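Local structure of CurJ (Moorea producens 3L, 5TZ6) at residues A[11-16]-A[27-32]; A[257-262]-A[279-284]; A[70-75]-A[140-145]; A[104-109]-A[134-139]. The protein probably catalyses vinylogous dehydration of a polyketide intermediate, as the dehydratase domain of a curacin synthase module. The protein carries 1 engineered substitution. All coordinates share one frame; numbering follows the deposited sequence.

How the contacts relate
Contacts 1, 3 and 4 belong to the first of two hotdog-type halves and contact 2 to the second. Contacts 3 and 4 touch, because both use strand 132-141, which has strand 71-77 on one flank and strand 102-110 on the other. Where they meet, Ile73 CG2 packs 3.3 Å from Phe105 CE2, and Glu74 forms a weak ion pair with Lys138. Contact 1 lies about 15 Å from contact 4, centre to centre, and both reach the second subunit. Contact 2 is about 28 Å from contact 1, again centre to centre. None lines the pocket directly: the bound hydroxy acid is about 10 Å from the side chains of His134 and Ile279, and about 12 Å from that of Phe30.

Contact 1. Residues A[11-16]-A[27-32]; sequences LINQKF and ESYFST
Asn13 and Gln14 both point their backbone N-H groups at Glu27 O, so two residues of segment 11-16 face a single residue of segment 27-32, a classic beta bulge in an antiparallel hairpin. Gln14 N reaches Glu27 O at 3.0 Å, nearly straight, while the second bond, from Asn13 N at 2.8 Å, is bent to 130°. Glu27 N in turn donates to Gln14 O at 2.8 Å. These bonds of the buried Glu27, with buried Leu11 and Ile12 alongside, make the tight part of the contact. Ser28 OG also approaches Leu11 O, but the modelled distance is too short to trust.

The looser side is carried by Asn13, Gln14 and Tyr29, all partly exposed. Asn13 has CG anti to its carbonyl carbon (chi1 -71°), and its amide slants across the Tyr29 ring with CG 3.5 Å from Tyr29 CD2. Asn13 OD1 accepts the N-H of Tyr29 at 3.2 Å, the donor standing some 45° above the amide plane. A side-chain oxygen thus takes over from a main-chain one where segment 11-16 is no longer strand. The Gln14 side chain runs beside that of Glu27 in the same direction, with Gln14 CG and Glu27 CB 3.9 Å apart, and Phe16 of the second subunit partly covers it. The Glu27 carboxylate takes a bond from Gln93 and a weak one from Tyr29 OH.

Leu11 and Ile12 rest on helix 51-65, while strand 24-30 continues the pairing into strand 90-99 through Ser28 with Val92 and Phe30 with Arg90.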
loop_
_atom_site.group_PDB
_atom_site.type_symbol
_atom_site.label_atom_id
_atom_site.label_comp_id
_atom_site.label_asym_id
_atom_site.label_seq_id
_atom_site.Cartn_x
_atom_site.Cartn_y
_atom_site.Cartn_z
ATOM N N LEU A 11 10.736 6.878 7.638
ATOM C CA LEU A 11 11.117 5.493 7.404
ATOM C C LEU A 11 10.033 4.676 6.713
ATOM O O LEU A 11 10.267 3.506 6.402
ATOM C CB LEU A 11 11.472 4.822 8.732
ATOM C CG LEU A 11 12.734 5.306 9.434
ATOM C CD1 LEU A 11 12.894 4.586 10.761
ATOM C CD2 LEU A 11 13.956 5.101 8.545
ATOM N N ILE A 12 8.858 5.252 6.466
ATOM C CA ILE A 12 7.711 4.487 5.985
ATOM C C ILE A 12 7.025 5.289 4.890
ATOM O O ILE A 12 6.512 6.384 5.148
ATOM C CB ILE A 12 6.718 4.160 7.115
ATOM C CG1 ILE A 12 7.347 3.166 8.089
ATOM C CG2 ILE A 12 5.415 3.615 6.544
ATOM C CD1 ILE A 12 6.494 2.881 9.300
ATOM N N ASN A 13 6.999 4.745 3.675
ATOM C CA ASN A 13 6.385 5.473 2.574
ATOM C C ASN A 13 4.868 5.328 2.580
ATOM O O ASN A 13 4.146 6.328 2.505
ATOM C CB ASN A 13 6.977 5.009 1.242
ATOM C CG ASN A 13 8.418 5.467 1.056
ATOM O OD1 ASN A 13 9.347 4.891 1.629
ATOM N ND2 ASN A 13 8.607 6.519 0.263
ATOM N N GLN A 14 4.351 4.106 2.684
ATOM C CA GLN A 14 2.901 3.959 2.683
ATOM C C GLN A 14 2.487 2.853 3.638
ATOM O O GLN A 14 3.268 1.965 3.975
ATOM C CB GLN A 14 2.327 3.676 1.287
ATOM C CG GLN A 14 2.537 2.266 0.778
ATOM C CD GLN A 14 1.852 2.027 -0.557
ATOM O OE1 GLN A 14 1.043 1.107 -0.696
ATOM N NE2 GLN A 14 2.160 2.867 -1.540
ATOM N N LYS A 15 1.240 2.939 4.084
ATOM C CA LYS A 15 0.597 1.917 4.894
ATOM C C LYS A 15 -0.597 1.367 4.129
ATOM O O LYS A 15 -1.312 2.118 3.457
ATOM C CB LYS A 15 0.144 2.497 6.238
ATOM C CG LYS A 15 -1.030 1.781 6.874
ATOM C CD LYS A 15 -1.319 2.336 8.260
ATOM C CE LYS A 15 -2.415 1.541 8.962
ATOM N NZ LYS A 15 -2.736 2.099 10.305
ATOM N N PHE A 16 -0.808 0.058 4.222
ATOM C CA PHE A 16 -1.934 -0.567 3.547
ATOM C C PHE A 16 -2.618 -1.560 4.469
ATOM O O PHE A 16 -1.959 -2.399 5.092
ATOM C CB PHE A 16 -1.512 -1.289 2.266
ATOM C CG PHE A 16 -2.665 -1.912 1.543
ATOM C CD1 PHE A 16 -3.521 -1.136 0.782
ATOM C CD2 PHE A 16 -2.926 -3.264 1.668
ATOM C CE1 PHE A 16 -4.603 -1.701 0.130
ATOM C CE2 PHE A 16 -4.003 -3.838 1.021
ATOM C CZ PHE A 16 -4.845 -3.055 0.251
ATOM N N GLU A 27 5.158 -0.146 3.972
ATOM C CA GLU A 27 6.057 -0.263 2.836
ATOM C C GLU A 27 6.974 0.948 2.770
ATOM O O GLU A 27 6.535 2.093 2.949
ATOM C CB GLU A 27 5.286 -0.398 1.515
ATOM C CG GLU A 27 6.177 -0.693 0.321
ATOM C CD GLU A 27 5.389 -1.011 -0.936
ATOM O OE1 GLU A 27 5.008 -2.187 -1.117
ATOM O OE2 GLU A 27 5.156 -0.086 -1.744
ATOM N N SER A 28 8.244 0.673 2.482
ATOM C CA SER A 28 9.326 1.637 2.586
ATOM C C SER A 28 10.371 1.272 1.544
ATOM O O SER A 28 10.543 0.096 1.216
ATOM C CB SER A 28 9.935 1.638 3.989
ATOM O OG SER A 28 10.690 2.815 4.208
ATOM N N TYR A 29 11.057 2.282 1.012
ATOM C CA TYR A 29 12.025 2.080 -0.067
ATOM C C TYR A 29 13.416 2.435 0.450
ATOM O O TYR A 29 13.765 3.614 0.571
ATOM C CB TYR A 29 11.642 2.903 -1.292
ATOM C CG TYR A 29 10.247 2.595 -1.778
ATOM C CD1 TYR A 29 9.930 1.345 -2.294
ATOM C CD2 TYR A 29 9.244 3.551 -1.713
ATOM C CE1 TYR A 29 8.648 1.056 -2.732
ATOM C CE2 TYR A 29 7.964 3.273 -2.148
ATOM C CZ TYR A 29 7.670 2.025 -2.656
ATOM O OH TYR A 29 6.389 1.753 -3.089
ATOM N N PHE A 30 14.217 1.409 0.727
ATOM C CA PHE A 30 15.504 1.580 1.390
ATOM C C PHE A 30 16.609 1.775 0.358
ATOM O O PHE A 30 16.818 0.921 -0.517
ATOM C CB PHE A 30 15.804 0.381 2.289
ATOM C CG PHE A 30 15.278 0.529 3.691
ATOM C CD1 PHE A 30 13.956 0.851 3.916
ATOM C CD2 PHE A 30 16.104 0.331 4.780
ATOM C CE1 PHE A 30 13.469 0.987 5.202
ATOM C CE2 PHE A 30 15.626 0.460 6.067
ATOM C CZ PHE A 30 14.304 0.788 6.279
ATOM N N SER A 31 17.305 2.904 0.467
ATOM C CA SER A 31 18.405 3.263 -0.416
ATOM C C SER A 31 19.161 4.416 0.221
ATOM O O SER A 31 18.642 5.112 1.101
ATOM C CB SER A 31 17.910 3.659 -1.810
ATOM O OG SER A 31 17.257 4.917 -1.773
ATOM N N THR A 32 20.401 4.610 -0.234
ATOM C CA THR A 32 21.222 5.687 0.308
ATOM C C THR A 32 20.644 7.054 -0.037
ATOM O O THR A 32 20.810 8.007 0.733
ATOM C CB THR A 32 22.658 5.567 -0.199
ATOM O OG1 THR A 32 22.658 5.499 -1.629
ATOM C CG2 THR A 32 23.323 4.324 0.369
#

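Contact 2. Residues A[257-262]-A[279-284]; sequences DLLWCY and IQLFDQ
Trp260 and Phe282 form one rung of an antiparallel hairpin, strands 258-267 and 274-282, buried in the second half of the protein. Their backbones exchange two nearly straight bonds, Trp260 N to Phe282 O at 3.0 Å and Phe282 N to Trp260 O at 2.9 Å. Tyr262 and Gln280, two residues on, also exchange two bonds, the one from Gln280 N more bent. The side chains of the first rung meet CB to ring. Phe282 has CG between its backbone N and carbonyl carbon (chi1 55°), and Trp260 CB sits over one face of the phenyl ring, 3.8 Å from its centroid, as a CH-pi contact. The indole itself is slid aside, near parallel to the phenyl but barely overlapping it. Its NE1 donates to Gln284 OE1 at 2.8 Å, the amide plane standing at 85° to the indole.

This is the hotdog layout, a sheet curled round a helix. Helix 215-223 packs on the face that carries Leu259, Cys261 and Leu281, and helix 151-157 on Trp260 and Tyr262 across the sheet. On the first of these faces Leu281 CD1 lies 3.8 Å from Leu259 CB, and Cys261 SG is 3.6 Å from Ile279 CG2. On the other face Gln280 runs alongside Tyr262, OE1 at the ring edge, 3.8 Å from CD2. Their polar ends are held by neighbouring strands, Tyr262 OH by Glu194 and Gln280 NE2 by Gln291.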
loop_
_atom_site.group_PDB
_atom_site.type_symbol
_atom_site.label_atom_id
_atom_site.label_comp_id
_atom_site.label_asym_id
_atom_site.label_seq_id
_atom_site.Cartn_x
_atom_site.Cartn_y
_atom_site.Cartn_z
ATOM N N ASP A 257 19.520 16.927 22.687
ATOM C CA ASP A 257 20.730 16.611 21.944
ATOM C C ASP A 257 21.726 15.796 22.757
ATOM O O ASP A 257 22.680 15.263 22.179
ATOM C CB ASP A 257 21.404 17.900 21.468
ATOM C CG ASP A 257 20.606 18.617 20.397
ATOM O OD1 ASP A 257 19.362 18.663 20.513
ATOM O OD2 ASP A 257 21.221 19.141 19.446
ATOM N N LEU A 258 21.540 15.695 24.073
ATOM C CA LEU A 258 22.387 14.891 24.942
ATOM C C LEU A 258 21.553 13.827 25.642
ATOM O O LEU A 258 20.532 14.146 26.258
ATOM C CB LEU A 258 23.101 15.776 25.969
ATOM C CG LEU A 258 24.270 15.158 26.735
ATOM C CD1 LEU A 258 25.079 16.249 27.432
ATOM C CD2 LEU A 258 23.787 14.118 27.738
ATOM N N LEU A 259 21.982 12.569 25.539
ATOM C CA LEU A 259 21.325 11.474 26.240
ATOM C C LEU A 259 22.365 10.656 26.991
ATOM O O LEU A 259 23.564 10.733 26.711
ATOM C CB LEU A 259 20.563 10.555 25.275
ATOM C CG LEU A 259 19.556 11.200 24.328
ATOM C CD1 LEU A 259 18.885 10.121 23.499
ATOM C CD2 LEU A 259 18.527 12.032 25.094
ATOM N N TRP A 260 21.892 9.860 27.949
ATOM C CA TRP A 260 22.757 8.967 28.706
ATOM C C TRP A 260 22.335 7.528 28.449
ATOM O O TRP A 260 21.141 7.232 28.370
ATOM C CB TRP A 260 22.697 9.263 30.205
ATOM C CG TRP A 260 23.255 10.603 30.595
ATOM C CD1 TRP A 260 22.546 11.744 30.838
ATOM C CD2 TRP A 260 24.634 10.938 30.798
ATOM N NE1 TRP A 260 23.398 12.767 31.175
ATOM C CE2 TRP A 260 24.685 12.299 31.160
ATOM C CE3 TRP A 260 25.831 10.220 30.712
ATOM C CZ2 TRP A 260 25.880 12.954 31.433
ATOM C CZ3 TRP A 260 27.016 10.870 30.984
ATOM C CH2 TRP A 260 27.034 12.225 31.339
ATOM N N CYS A 261 23.314 6.635 28.330
ATOM C CA CYS A 261 23.062 5.226 28.064
ATOM C C CYS A 261 23.810 4.380 29.085
ATOM O O CYS A 261 25.045 4.347 29.080
ATOM C CB CYS A 261 23.484 4.849 26.646
ATOM S SG CYS A 261 23.252 3.103 26.311
ATOM N N TYR A 262 23.071 3.673 29.931
ATOM C CA TYR A 262 23.639 2.812 30.957
ATOM C C TYR A 262 23.452 1.360 30.549
ATOM O O TYR A 262 22.349 0.950 30.192
ATOM C CB TYR A 262 22.982 3.076 32.310
ATOM C CG TYR A 262 23.424 2.149 33.421
ATOM C CD1 TYR A 262 24.758 2.067 33.795
ATOM C CD2 TYR A 262 22.497 1.379 34.120
ATOM C CE1 TYR A 262 25.163 1.227 34.816
ATOM C CE2 TYR A 262 22.892 0.539 35.146
ATOM C CZ TYR A 262 24.226 0.465 35.489
ATOM O OH TYR A 262 24.628 -0.370 36.507
ATOM N N ILE A 279 20.078 -2.633 28.968
ATOM C CA ILE A 279 20.424 -1.285 28.542
ATOM C C ILE A 279 19.292 -0.336 28.904
ATOM O O ILE A 279 18.111 -0.694 28.841
ATOM C CB ILE A 279 20.712 -1.241 27.026
ATOM C CG1 ILE A 279 21.715 -2.341 26.649
ATOM C CG2 ILE A 279 21.199 0.139 26.619
ATOM C CD1 ILE A 279 21.850 -2.578 25.163
ATOM N N GLN A 280 19.668 0.895 29.258
ATOM C CA GLN A 280 18.739 1.947 29.662
ATOM C C GLN A 280 19.196 3.251 29.021
ATOM O O GLN A 280 20.286 3.746 29.317
ATOM C CB GLN A 280 18.679 2.079 31.184
ATOM C CG GLN A 280 17.938 0.939 31.869
ATOM C CD GLN A 280 17.794 1.168 33.352
ATOM O OE1 GLN A 280 18.713 1.658 34.007
ATOM N NE2 GLN A 280 16.628 0.839 33.890
ATOM N N LEU A 281 18.399 3.776 28.105
ATOM C CA LEU A 281 18.632 5.088 27.530
ATOM C C LEU A 281 17.727 6.080 28.245
ATOM O O LEU A 281 16.515 5.858 28.323
ATOM C CB LEU A 281 18.338 5.064 26.031
ATOM C CG LEU A 281 18.545 6.334 25.213
ATOM C CD1 LEU A 281 20.005 6.776 25.228
ATOM C CD2 LEU A 281 18.048 6.094 23.795
ATOM N N PHE A 282 18.300 7.158 28.785
ATOM C CA PHE A 282 17.491 8.116 29.530
ATOM C C PHE A 282 17.961 9.549 29.296
ATOM O O PHE A 282 19.029 9.814 28.726
ATOM C CB PHE A 282 17.444 7.794 31.034
ATOM C CG PHE A 282 18.781 7.684 31.679
ATOM C CD1 PHE A 282 19.500 6.503 31.610
ATOM C CD2 PHE A 282 19.318 8.760 32.369
ATOM C CE1 PHE A 282 20.742 6.399 32.202
ATOM C CE2 PHE A 282 20.557 8.665 32.967
ATOM C CZ PHE A 282 21.272 7.483 32.883
ATOM N N ASP A 283 17.111 10.462 29.771
ATOM C CA ASP A 283 17.166 11.905 29.586
ATOM C C ASP A 283 18.246 12.563 30.434
ATOM O O ASP A 283 18.745 12.003 31.414
ATOM C CB ASP A 283 15.821 12.534 29.963
ATOM C CG ASP A 283 15.319 13.503 28.924
ATOM O OD1 ASP A 283 16.099 13.838 28.006
ATOM O OD2 ASP A 283 14.150 13.936 29.030
ATOM N N GLN A 284 18.557 13.809 30.062
ATOM C CA GLN A 284 19.436 14.635 30.876
ATOM C C GLN A 284 18.866 14.819 32.275
ATOM O O GLN A 284 19.619 14.922 33.251
ATOM C CB GLN A 284 19.611 16.000 30.208
ATOM C CG GLN A 284 20.803 16.803 30.683
ATOM C CD GLN A 284 22.103 16.261 30.107
ATOM O OE1 GLN A 284 22.838 15.524 30.763
ATOM N NE2 GLN A 284 22.377 16.615 28.853
#

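Contact 3. Residues A[70-75]-A[140-145]; sequences ECQIED and SVANAE
Gln72 and Ser140 pair on the same side of a short antiparallel ladder, and their side chains join as well as their backbones. The ladder links strands 71-77 and 132-141 in the antiparallel hotdog sheet of the first half. Gln72 holds CG between its own backbone N and carbonyl carbon (chi1 61°), which brings CG to 3.4 Å from Ser140 OG. The chain then runs on extended, and NE2 donates to Ser140 OG at 3.1 Å, with the hydroxyl a little out of the amide plane. Ser140 adopts the matching first torsion (chi1 68°), which sets OG on the glutamine side. Beneath this, Gln72 N bonds to Ser140 O at 2.9 Å and Ser140 N to Gln72 O at 3.0 Å. An alanine in place of Gln72 would probably leave Ser140 OG without its amide donor and open a gap over that hydroxyl.

Cys71 and Val141 come next as a non-hydrogen-bonded pair whose side chains diverge. Beyond them the ladder frays: Ala142 N still reaches Glu70 O at 3.1 Å, but from well above the carbonyl plane. Ala142 CB lies against the Cys71 backbone, 3.8 Å from CA. Glu70 CB rests 3.6 Å from Ala142 O.

Strand 71-77 is flanked on its other edge by strand 239-250, to which Cys71 and Ile73 bond through Phe250 and Phe248, while the side chains of Cys71 and Ile73 lie on helix 51-65.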
loop_
_atom_site.group_PDB
_atom_site.type_symbol
_atom_site.label_atom_id
_atom_site.label_comp_id
_atom_site.label_asym_id
_atom_site.label_seq_id
_atom_site.Cartn_x
_atom_site.Cartn_y
_atom_site.Cartn_z
ATOM N N GLU A 70 3.937 4.852 24.349
ATOM C CA GLU A 70 4.786 3.801 24.892
ATOM C C GLU A 70 4.438 2.471 24.237
ATOM O O GLU A 70 3.261 2.110 24.140
ATOM C CB GLU A 70 4.606 3.677 26.408
ATOM C CG GLU A 70 5.040 4.887 27.226
ATOM C CD GLU A 70 3.933 5.913 27.403
ATOM O OE1 GLU A 70 2.766 5.609 27.071
ATOM O OE2 GLU A 70 4.232 7.027 27.882
ATOM N N CYS A 71 5.451 1.742 23.784
ATOM C CA CYS A 71 5.197 0.412 23.255
ATOM C C CYS A 71 6.425 -0.464 23.456
ATOM O O CYS A 71 7.500 0.002 23.842
ATOM C CB CYS A 71 4.781 0.467 21.786
ATOM S SG CYS A 71 6.131 0.753 20.685
ATOM N N GLN A 72 6.250 -1.752 23.187
ATOM C CA GLN A 72 7.273 -2.740 23.469
ATOM C C GLN A 72 7.324 -3.764 22.349
ATOM O O GLN A 72 6.290 -4.146 21.785
ATOM C CB GLN A 72 7.022 -3.444 24.806
ATOM C CG GLN A 72 5.714 -4.201 24.868
ATOM C CD GLN A 72 5.457 -4.804 26.236
ATOM O OE1 GLN A 72 6.107 -4.443 27.219
ATOM N NE2 GLN A 72 4.497 -5.720 26.308
ATOM N N ILE A 73 8.551 -4.165 22.020
ATOM C CA ILE A 73 8.852 -5.181 21.025
ATOM C C ILE A 73 9.524 -6.329 21.763
ATOM O O ILE A 73 10.521 -6.116 22.458
ATOM C CB ILE A 73 9.778 -4.621 19.932
ATOM C CG1 ILE A 73 9.300 -3.224 19.519
ATOM C CG2 ILE A 73 9.859 -5.586 18.749
ATOM C CD1 ILE A 73 10.247 -2.494 18.595
ATOM N N GLU A 74 9.000 -7.536 21.606
ATOM C CA GLU A 74 9.454 -8.670 22.395
ATOM C C GLU A 74 9.869 -9.824 21.495
ATOM O O GLU A 74 9.401 -9.957 20.361
ATOM C CB GLU A 74 8.380 -9.155 23.381
ATOM C CG GLU A 74 8.139 -8.233 24.552
ATOM C CD GLU A 74 6.876 -8.589 25.305
ATOM O OE1 GLU A 74 5.774 -8.405 24.747
ATOM O OE2 GLU A 74 6.985 -9.079 26.450
ATOM N N ASP A 75 10.758 -10.660 22.029
ATOM C CA ASP A 75 11.258 -11.842 21.336
ATOM C C ASP A 75 11.706 -11.505 19.918
ATOM O O ASP A 75 11.268 -12.109 18.935
ATOM C CB ASP A 75 10.199 -12.941 21.340
ATOM C CG ASP A 75 9.707 -13.252 22.737
ATOM O OD1 ASP A 75 10.526 -13.188 23.680
ATOM O OD2 ASP A 75 8.502 -13.544 22.898
ATOM N N SER A 140 3.484 -4.697 20.940
ATOM C CA SER A 140 2.260 -4.354 21.647
ATOM C C SER A 140 2.453 -3.045 22.389
ATOM O O SER A 140 3.574 -2.575 22.584
ATOM C CB SER A 140 1.847 -5.444 22.641
ATOM O OG SER A 140 2.763 -5.518 23.723
ATOM N N VAL A 141 1.332 -2.475 22.836
ATOM C CA VAL A 141 1.403 -1.263 23.636
ATOM C C VAL A 141 2.055 -1.581 24.977
ATOM O O VAL A 141 2.122 -2.734 25.420
ATOM C CB VAL A 141 0.006 -0.646 23.823
ATOM C CG1 VAL A 141 0.111 0.739 24.443
ATOM C CG2 VAL A 141 -0.723 -0.578 22.492
ATOM N N ALA A 142 2.581 -0.545 25.613
ATOM C CA ALA A 142 3.156 -0.674 26.936
ATOM C C ALA A 142 2.701 0.518 27.760
ATOM O O ALA A 142 1.995 1.406 27.271
ATOM C CB ALA A 142 4.685 -0.761 26.877
ATOM N N ASN A 143 3.096 0.525 29.024
ATOM C CA ASN A 143 2.789 1.598 29.953
ATOM C C ASN A 143 4.069 2.313 30.371
ATOM O O ASN A 143 5.185 1.831 30.144
ATOM C CB ASN A 143 2.031 1.063 31.172
ATOM C CG ASN A 143 2.490 -0.321 31.572
ATOM O OD1 ASN A 143 3.579 -0.494 32.116
ATOM N ND2 ASN A 143 1.657 -1.322 31.297
ATOM N N ALA A 144 3.893 3.486 30.970
ATOM C CA ALA A 144 5.025 4.278 31.417
ATOM C C ALA A 144 5.596 3.687 32.699
ATOM O O ALA A 144 4.881 3.082 33.500
ATOM C CB ALA A 144 4.613 5.732 31.642
ATOM N N GLU A 145 6.907 3.856 32.875
ATOM C CA GLU A 145 7.608 3.246 34.001
ATOM C C GLU A 145 8.774 4.124 34.434
ATOM O O GLU A 145 9.829 3.624 34.840
ATOM C CB GLU A 145 8.119 1.849 33.641
ATOM C CG GLU A 145 7.117 0.974 32.910
ATOM C CD GLU A 145 7.683 -0.390 32.574
ATOM O OE1 GLU A 145 7.758 -1.245 33.481
ATOM O OE2 GLU A 145 8.059 -0.604 31.402
#

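Contact 4. Residues A[104-109]-A[134-139]; sequences SFQVIS and HATGKL
Phe105 lays its ring flat over Gly137. Its first torsion (chi1 70°) sets CG between the backbone N and the carbonyl carbon, and the ring beyond lies across the facing strand. Gly137 N stands 3.2 Å above the ring plane, toward the rim, and Gly137 CA makes a CH-pi contact 3.7 Å from the centroid. A side chain at Gly137 would run into the ring at CZ, and its backbone angles by themselves call for glycine. Along the strand the ring also meets Ala135, with Phe105 CE1 4.2 Å from CB, and Leu139, whose CB lies 4.0 Å from Phe105 CD2. An alanine in place of Phe105 would probably leave a gap above Gly137 and deprive Ala135 and Leu139, as well as Leu58 on helix 51-65, of the ring they pack on.

This is the hotdog scheme of the first half, with sheet residues turned to the helix: Val107 shares the face of Phe105 and touches His54 and Leu58 there, its CB 4.1 Å from that of Ala135. Across the sheet Gln106 and Thr136 run side by side, CG to CG2 3.9 Å, and Leu20 of the second subunit packs on Gln106.

At the far end the register slips. His134 and Ala135 both face Val107, a classic beta bulge, and Val107 O accepts from both, with Ala135 N 3.1 Å away and on a lone pair. The imidazole of His134 then turns its edge to Ser109, NE2 toward OG, at a modelled separation so short as to be doubtful; Gln80 O holds ND1, and Arg90 bonds to Ser109 OG.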
loop_
_atom_site.group_PDB
_atom_site.type_symbol
_atom_site.label_atom_id
_atom_site.label_comp_id
_atom_site.label_asym_id
_atom_site.label_seq_id
_atom_site.Cartn_x
_atom_site.Cartn_y
_atom_site.Cartn_z
ATOM N N SER A 104 2.084 -9.993 15.881
ATOM C CA SER A 104 3.326 -10.617 15.457
ATOM C C SER A 104 3.805 -9.897 14.205
ATOM O O SER A 104 3.006 -9.533 13.342
ATOM C CB SER A 104 3.129 -12.108 15.188
ATOM O OG SER A 104 1.946 -12.323 14.433
ATOM N N PHE A 105 5.098 -9.640 14.119
ATOM C CA PHE A 105 5.605 -8.877 12.997
ATOM C C PHE A 105 6.727 -9.631 12.307
ATOM O O PHE A 105 7.521 -10.337 12.947
ATOM C CB PHE A 105 6.103 -7.473 13.432
ATOM C CG PHE A 105 7.356 -7.506 14.253
ATOM C CD1 PHE A 105 8.601 -7.628 13.637
ATOM C CD2 PHE A 105 7.301 -7.417 15.634
ATOM C CE1 PHE A 105 9.773 -7.672 14.391
ATOM C CE2 PHE A 105 8.471 -7.452 16.397
ATOM C CZ PHE A 105 9.706 -7.583 15.772
ATOM N N GLN A 106 6.777 -9.447 10.987
ATOM C CA GLN A 106 7.923 -9.800 10.162
ATOM C C GLN A 106 8.332 -8.581 9.346
ATOM O O GLN A 106 7.503 -7.999 8.641
ATOM C CB GLN A 106 7.597 -10.968 9.225
ATOM C CG GLN A 106 7.416 -12.296 9.924
ATOM C CD GLN A 106 7.086 -13.415 8.958
ATOM O OE1 GLN A 106 5.999 -13.449 8.380
ATOM N NE2 GLN A 106 8.030 -14.340 8.777
ATOM N N VAL A 107 9.598 -8.196 9.445
ATOM C CA VAL A 107 10.204 -7.207 8.564
ATOM C C VAL A 107 10.977 -7.954 7.485
ATOM O O VAL A 107 11.960 -8.653 7.789
ATOM C CB VAL A 107 11.134 -6.251 9.329
ATOM C CG1 VAL A 107 11.790 -5.285 8.357
ATOM C CG2 VAL A 107 10.375 -5.490 10.406
ATOM N N ILE A 108 10.536 -7.777 6.231
ATOM C CA ILE A 108 11.059 -8.475 5.061
ATOM C C ILE A 108 11.450 -7.443 4.006
ATOM O O ILE A 108 11.101 -6.267 4.097
ATOM C CB ILE A 108 10.044 -9.468 4.458
ATOM C CG1 ILE A 108 8.917 -8.716 3.750
ATOM C CG2 ILE A 108 9.474 -10.383 5.533
ATOM C CD1 ILE A 108 7.968 -9.631 3.015
ATOM N N SER A 109 12.176 -7.903 2.987
ATOM C CA SER A 109 12.525 -7.057 1.851
ATOM C C SER A 109 12.674 -7.900 0.591
ATOM O O SER A 109 12.789 -9.128 0.643
ATOM C CB SER A 109 13.816 -6.278 2.106
ATOM O OG SER A 109 14.927 -7.135 1.955
ATOM N N HIS A 134 14.183 -10.058 7.708
ATOM C CA HIS A 134 15.225 -9.364 8.445
ATOM C C HIS A 134 14.924 -9.197 9.921
ATOM O O HIS A 134 15.864 -9.018 10.706
ATOM C CB HIS A 134 15.472 -7.982 7.827
ATOM C CG HIS A 134 15.751 -8.036 6.360
ATOM N ND1 HIS A 134 16.776 -8.791 5.830
ATOM C CD2 HIS A 134 15.135 -7.445 5.310
ATOM C CE1 HIS A 134 16.784 -8.655 4.516
ATOM N NE2 HIS A 134 15.798 -7.845 4.175
ATOM N N ALA A 135 13.658 -9.266 10.325
ATOM C CA ALA A 135 13.400 -9.242 11.759
ATOM C C ALA A 135 12.038 -9.851 12.024
ATOM O O ALA A 135 11.139 -9.767 11.193
ATOM C CB ALA A 135 13.472 -7.816 12.328
ATOM N N THR A 136 11.902 -10.483 13.181
ATOM C CA THR A 136 10.634 -11.070 13.573
ATOM C C THR A 136 10.424 -10.794 15.046
ATOM O O THR A 136 11.380 -10.552 15.787
ATOM C CB THR A 136 10.603 -12.577 13.290
ATOM O OG1 THR A 136 11.683 -13.210 13.982
ATOM C CG2 THR A 136 10.782 -12.824 11.813
ATOM N N GLY A 137 9.165 -10.818 15.469
ATOM C CA GLY A 137 8.907 -10.758 16.897
ATOM C C GLY A 137 7.472 -10.350 17.180
ATOM O O GLY A 137 6.590 -10.530 16.351
ATOM N N LYS A 138 7.276 -9.783 18.369
ATOM C CA LYS A 138 5.959 -9.412 18.861
ATOM C C LYS A 138 5.952 -7.934 19.233
ATOM O O LYS A 138 6.969 -7.375 19.636
ATOM C CB LYS A 138 5.582 -10.303 20.060
ATOM C CG LYS A 138 4.496 -9.794 20.976
ATOM C CD LYS A 138 3.849 -10.967 21.695
ATOM C CE LYS A 138 4.888 -11.758 22.489
ATOM N NZ LYS A 138 4.937 -11.388 23.927
ATOM N N LEU A 139 4.797 -7.295 19.087
ATOM C CA LEU A 139 4.706 -5.843 19.175
ATOM C C LEU A 139 3.406 -5.474 19.865
ATOM O O LEU A 139 2.335 -5.882 19.413
ATOM C CB LEU A 139 4.769 -5.222 17.778
ATOM C CG LEU A 139 4.475 -3.737 17.615
ATOM C CD1 LEU A 139 5.533 -2.920 18.330
ATOM C CD2 LEU A 139 4.420 -3.399 16.133
#